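Local coordinates for nuclease-like protein (Chaetomium thermophilum, PDB 6GRB), which resolves four-way DNA (Holliday) junctions as the eukaryotic junction-resolving enzyme GEN1, a structure-selective nuclease of the XPG family, at a contact of chain A with DNA. Residues are numbered along the deposited sequence; one frame, centred on the assembly and turned at random.

Contact 1: a contact of chain A with DNA. Residues 258-261. With nucleotides of chain B.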
ATOM      1  N   LYS A 258      -8.790 -13.264 -38.208  1.00 95.47           N
ATOM      2  CA  LYS A 258      -7.502 -13.036 -38.836  1.00 96.05           C
ATOM      3  C   LYS A 258      -7.100 -11.572 -38.665  1.00 95.74           C
ATOM      4  O   LYS A 258      -7.935 -10.696 -38.407  1.00 95.14           O
ATOM      5  CB  LYS A 258      -7.548 -13.408 -40.317  1.00 96.68           C
ATOM      6  N   HIS A 259      -5.801 -11.313 -38.802  1.00 96.02           N
ATOM      7  CA  HIS A 259      -5.248  -9.972 -38.617  1.00 95.79           C
ATOM      8  C   HIS A 259      -4.158  -9.715 -39.654  1.00 96.36           C
ATOM      9  O   HIS A 259      -3.037  -9.312 -39.337  1.00 96.43           O
ATOM     10  CB  HIS A 259      -4.745  -9.793 -37.182  1.00 95.42           C
ATOM     11  CG  HIS A 259      -5.825  -9.935 -36.155  1.00 94.74           C
ATOM     12  ND1 HIS A 259      -6.065 -11.117 -35.487  1.00 94.69           N
ATOM     13  CD2 HIS A 259      -6.767  -9.062 -35.728  1.00 94.03           C
ATOM     14  CE1 HIS A 259      -7.093 -10.958 -34.675  1.00 93.98           C
ATOM     15  NE2 HIS A 259      -7.539  -9.722 -34.803  1.00 93.56           N
ATOM     16  N   LYS A 260      -4.494  -9.934 -40.920  1.00 99.77           N
ATOM     17  CA  LYS A 260      -3.558  -9.728 -42.020  1.00100.28           C
ATOM     18  C   LYS A 260      -3.437  -8.261 -42.416  1.00100.07           C
ATOM     19  O   LYS A 260      -3.396  -7.931 -43.603  1.00100.38           O
ATOM     20  CB  LYS A 260      -3.982 -10.581 -43.216  1.00100.75           C
ATOM     21  N   ALA A 261      -3.386  -7.363 -41.441  1.00 98.60           N
ATOM     22  CA  ALA A 261      -3.224  -5.944 -41.714  1.00 98.38           C
ATOM     23  C   ALA A 261      -2.559  -5.277 -40.519  1.00 98.00           C
ATOM     24  O   ALA A 261      -2.202  -4.093 -40.569  1.00 97.76           O
ATOM     25  CB  ALA A 261      -4.570  -5.289 -42.026  1.00 97.98           C
TER
ATOM     26  P    DT B  12      -8.305  -7.003 -41.147  1.00 99.12           P
ATOM     27  OP1  DT B  12      -7.031  -7.626 -40.712  1.00 99.51           O
ATOM     28  OP2  DT B  12      -8.436  -6.493 -42.531  1.00 99.45           O
ATOM     29  O5'  DT B  12      -9.481  -8.050 -40.849  1.00 98.95           O
ATOM     30  C5'  DT B  12      -9.857  -8.337 -39.497  1.00 98.38           C
ATOM     31  C4'  DT B  12     -11.193  -9.063 -39.443  1.00 98.14           C
ATOM     32  O4'  DT B  12     -12.280  -8.118 -39.534  1.00 97.58           O
ATOM     33  C3'  DT B  12     -11.422 -10.101 -40.539  1.00 98.82           C
ATOM     34  O3'  DT B  12     -11.547 -11.371 -39.921  1.00 98.87           O
ATOM     35  C2'  DT B  12     -12.722  -9.643 -41.253  1.00 99.28           C
ATOM     36  C1'  DT B  12     -13.357  -8.683 -40.245  1.00 97.97           C
ATOM     37  N1   DT B  12     -14.151  -7.521 -40.847  1.00 98.78           N
ATOM     38  C2   DT B  12     -15.447  -7.246 -40.400  1.00 99.19           C
ATOM     39  O2   DT B  12     -16.038  -7.924 -39.578  1.00 98.53           O
ATOM     40  N3   DT B  12     -16.033  -6.146 -40.973  1.00100.61           N
ATOM     41  C4   DT B  12     -15.478  -5.299 -41.923  1.00101.66           C
ATOM     42  O4   DT B  12     -16.095  -4.335 -42.394  1.00103.09           O
ATOM     43  C5   DT B  12     -14.122  -5.631 -42.332  1.00101.15           C
ATOM     44  C7   DT B  12     -13.412  -4.790 -43.356  1.00102.39           C
ATOM     45  C6   DT B  12     -13.533  -6.702 -41.770  1.00 99.72           C
TER
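The flat groups that meet DT12 of chain B are peptide planes, with no ring laid against it. OP1 of the thymidine phosphate sits above one face of the peptide joining Lys260 to Ala261, almost straight over Ala261 N at 3.7 Å. The N-H of that amide lies in the peptide plane and is turned well off the line to the phosphate, so the meeting is one of face against oxygen. The peptide joining His259 to Lys260 also turns a face to OP1 of DT12, which lies over it 3.4 Å from Lys260 N, with the N-H about 60° off the line. The peptide joining Lys258 to His259 presents an edge instead: its carbonyl oxygen, Lys258 O, reaches the sugar-phosphate linker at C5' of DT12, 3.2 Å away. This methylene lies beyond the oxygen but tilted out of the peptide plane, on the same side as the phosphate.

Across these planes the chain bends around OP1. His259 touches with its backbone, CA standing 3.6 Å from OP1 of DT12. Its CG is set opposite the carbonyl carbon (chi1 -61°), which turns the imidazole off the line to the phosphate.

The patch belongs to the loop following helix 237-249, in the N-terminal part of a longer protein that includes its XPG-type nuclease regions. It buries little surface, 28 Å² over the four residues. It is a light backbone contact with an unpaired nucleotide, and may contribute to shape rather than sequence recognition; the thymine is directed away from this loop, so these four residues make no contact with the base. The side chains of Lys258 and Lys260 are not modelled beyond CB, and their positive charges may still favour the phosphate from positions the structure does not fix. At the far end of the patch the methyl group of Ala261 closes on the phosphate, CB lying 3.6 Å from OP1 of DT12.

Contact 2: a contact of chain A with DNA. Residues 209-212, 256. With nucleotides of chain C.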
ATOM      1  N   GLY A 209      -4.520  -4.132 -29.634  1.00 82.21           N
ATOM      2  CA  GLY A 209      -4.918  -3.751 -28.298  1.00 81.29           C
ATOM      3  C   GLY A 209      -4.946  -4.923 -27.345  1.00 81.19           C
ATOM      4  O   GLY A 209      -4.336  -5.966 -27.597  1.00 81.99           O
ATOM      5  N   ILE A 210      -5.705  -4.769 -26.265  1.00 79.89           N
ATOM      6  CA  ILE A 210      -5.689  -5.737 -25.175  1.00 79.57           C
ATOM      7  C   ILE A 210      -6.258  -7.083 -25.626  1.00 79.88           C
ATOM      8  O   ILE A 210      -5.799  -8.139 -25.190  1.00 80.24           O
ATOM      9  CB  ILE A 210      -6.454  -5.155 -23.967  1.00 78.07           C
ATOM     10  CG1 ILE A 210      -6.338  -6.070 -22.751  1.00 77.61           C
ATOM     11  CG2 ILE A 210      -7.921  -4.866 -24.329  1.00 77.25           C
ATOM     12  CD1 ILE A 210      -6.790  -5.428 -21.462  1.00 76.33           C
ATOM     13  N   LYS A 211      -7.247  -7.065 -26.525  1.00 83.32           N
ATOM     14  CA  LYS A 211      -7.982  -8.281 -26.871  1.00 83.43           C
ATOM     15  C   LYS A 211      -7.096  -9.297 -27.591  1.00 84.63           C
ATOM     16  O   LYS A 211      -6.984 -10.448 -27.149  1.00 84.73           O
ATOM     17  CB  LYS A 211      -9.211  -7.926 -27.713  1.00 83.12           C
ATOM     18  N   VAL A 212      -6.444  -8.902 -28.691  1.00 83.48           N
ATOM     19  CA  VAL A 212      -5.605  -9.888 -29.376  1.00 84.49           C
ATOM     20  C   VAL A 212      -4.233 -10.047 -28.723  1.00 84.96           C
ATOM     21  O   VAL A 212      -3.616 -11.106 -28.880  1.00 85.53           O
ATOM     22  CB  VAL A 212      -5.434  -9.620 -30.892  1.00 85.15           C
ATOM     23  CG1 VAL A 212      -6.770  -9.199 -31.562  1.00 84.70           C
ATOM     24  CG2 VAL A 212      -4.331  -8.616 -31.178  1.00 85.53           C
ATOM     25  N   ARG A 256      -9.829 -14.649 -32.339  1.00 95.18           N
ATOM     26  CA  ARG A 256     -11.190 -14.549 -32.848  1.00 94.87           C
ATOM     27  C   ARG A 256     -11.216 -14.381 -34.365  1.00 95.62           C
ATOM     28  O   ARG A 256     -12.050 -14.984 -35.048  1.00 95.96           O
ATOM     29  CB  ARG A 256     -11.889 -13.373 -32.164  1.00 93.95           C
ATOM     30  CG  ARG A 256     -10.919 -12.220 -31.887  1.00 93.92           C
ATOM     31  CD  ARG A 256     -11.597 -10.885 -31.530  1.00 93.08           C
ATOM     32  NE  ARG A 256     -10.677  -9.760 -31.744  1.00 93.27           N
ATOM     33  CZ  ARG A 256     -10.700  -8.953 -32.811  1.00 93.59           C
ATOM     34  NH1 ARG A 256     -11.625  -9.115 -33.773  1.00 93.73           N
ATOM     35  NH2 ARG A 256      -9.807  -7.965 -32.899  1.00 93.74           N
TER
ATOM     36  P    DC C   8     -13.695  -8.194 -28.937  1.00 91.17           P
ATOM     37  OP1  DC C   8     -13.042  -9.480 -28.586  1.00 91.60           O
ATOM     38  OP2  DC C   8     -14.608  -7.507 -27.998  1.00 89.99           O
ATOM     39  O5'  DC C   8     -12.570  -7.133 -29.311  1.00 91.61           O
ATOM     40  C5'  DC C   8     -12.121  -7.032 -30.634  1.00 92.56           C
ATOM     41  C4'  DC C   8     -11.592  -5.651 -30.902  1.00 92.56           C
ATOM     42  O4'  DC C   8     -12.642  -4.814 -31.398  1.00 92.14           O
ATOM     43  C3'  DC C   8     -11.050  -4.942 -29.670  1.00 91.93           C
ATOM     44  O3'  DC C   8      -9.646  -4.980 -29.730  1.00 92.67           O
ATOM     45  C2'  DC C   8     -11.604  -3.505 -29.769  1.00 91.32           C
ATOM     46  C1'  DC C   8     -12.294  -3.488 -31.127  1.00 91.78           C
ATOM     47  N1   DC C   8     -13.535  -2.675 -31.180  1.00 91.09           N
ATOM     48  C2   DC C   8     -13.638  -1.650 -32.120  1.00 91.31           C
ATOM     49  O2   DC C   8     -12.678  -1.428 -32.869  1.00 92.01           O
ATOM     50  N3   DC C   8     -14.791  -0.928 -32.185  1.00 90.76           N
ATOM     51  C4   DC C   8     -15.800  -1.207 -31.352  1.00 90.00           C
ATOM     52  N4   DC C   8     -16.914  -0.468 -31.442  1.00 89.54           N
ATOM     53  C5   DC C   8     -15.710  -2.257 -30.388  1.00 89.72           C
ATOM     54  C6   DC C   8     -14.574  -2.963 -30.343  1.00 90.27           C
ATOM     55  P    DA C   9      -8.722  -4.324 -28.596  1.00 89.21           P
ATOM     56  OP1  DA C   9      -7.618  -5.307 -28.529  1.00 90.06           O
ATOM     57  OP2  DA C   9      -9.474  -3.886 -27.377  1.00 87.96           O
ATOM     58  O5'  DA C   9      -8.171  -3.009 -29.316  1.00 89.50           O
ATOM     59  C5'  DA C   9      -7.887  -3.040 -30.724  1.00 90.37           C
ATOM     60  C4'  DA C   9      -7.536  -1.651 -31.242  1.00 90.35           C
ATOM     61  O4'  DA C   9      -8.741  -0.858 -31.391  1.00 89.65           O
ATOM     62  C3'  DA C   9      -6.618  -0.840 -30.349  1.00 90.13           C
ATOM     63  O3'  DA C   9      -5.774  -0.020 -31.160  1.00 90.60           O
ATOM     64  C2'  DA C   9      -7.600  -0.012 -29.497  1.00 88.98           C
ATOM     65  C1'  DA C   9      -8.746   0.229 -30.479  1.00 88.87           C
ATOM     66  N9   DA C   9     -10.079   0.289 -29.869  1.00 87.94           N
ATOM     67  C8   DA C   9     -10.543  -0.423 -28.793  1.00 87.32           C
ATOM     68  N7   DA C   9     -11.804  -0.189 -28.502  1.00 86.52           N
ATOM     69  C5   DA C   9     -12.195   0.734 -29.455  1.00 86.69           C
ATOM     70  C6   DA C   9     -13.412   1.395 -29.691  1.00 86.20           C
ATOM     71  N6   DA C   9     -14.511   1.211 -28.950  1.00 85.40           N
ATOM     72  N1   DA C   9     -13.461   2.262 -30.727  1.00 86.57           N
ATOM     73  C2   DA C   9     -12.363   2.449 -31.473  1.00 87.31           C
ATOM     74  N3   DA C   9     -11.167   1.887 -31.352  1.00 87.84           N
ATOM     75  C4   DA C   9     -11.146   1.034 -30.310  1.00 87.52           C
TER
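Arg256 meets DC8 of chain C, the more 5' of the two nucleotides, and lies alongside its phosphate and sugar. The chain is extended from CG to NE, with CG in the crowded position between backbone N and carbonyl carbon (chi1 35°), and this reach carries the guanidinium to the DNA. There NE stands 4.0 Å from the phosphate oxygen OP1 of DC8, a salt bridge at long range. The guanidinium turns a face, not its N-H edge, to the sugar: C5' of DC8 sits over the centre of that face, 3.2 Å from CZ, a closeness that may partly reflect the model. NH2 extends along the same backbone to 3.5 Å from C4' of DC8. With an alanine here, the DC8 phosphate would probably be left without its positively charged partner, and C5' without the flat face over it.

One step toward the 3' end, the Lys211 CB methylene lies 3.6 Å from O3' of DC8, the oxygen leading into the next phosphate. The remainder of that lysine is not modelled.

The phosphate of DA9 then arrives at the N-terminus of helix 210-226, just after the glycine-rich turn ending in Gly209. The turn and the start of this helix belong to the helix-two-turn-helix (H2TH) motif, which in this nuclease family grips duplex backbone without reading sequence. Lys211 N donates a backbone hydrogen bond to OP1 of DA9, 2.7 Å long and moderately bent (146° at the hydrogen). Ile210 N is also near that oxygen, but its N-H points elsewhere. The helix start would probably add a favourable electrostatic pull on the phosphate. Both bases are paired, and the contacts here fall on sugars and phosphates.

On the other phosphate oxygen rests an apolar branch of Ile210: with CG1 anti to the backbone N (chi1 -174°), the other branch, CG2, is set between the backbone N and the carbonyl carbon and lies 3.6 Å from OP2 of DA9.

About 12 Å separates the C-alpha centres of contact 1 and contact 2, which engage different DNA strands, B and C. They share no residue, yet the loop between helices 237-249 and 273-278 serves both: it supplies all of contact 1 and, two residues earlier in the chain, Arg256 of contact 2. The rest of contact 2 comes from Gly209 and the first turn of helix 210-226. One region of the chain can thus follow the backbones of two strands together, one at an unpaired nucleotide and the other at paired ones, which would suit an enzyme that recognises DNA shape over sequence.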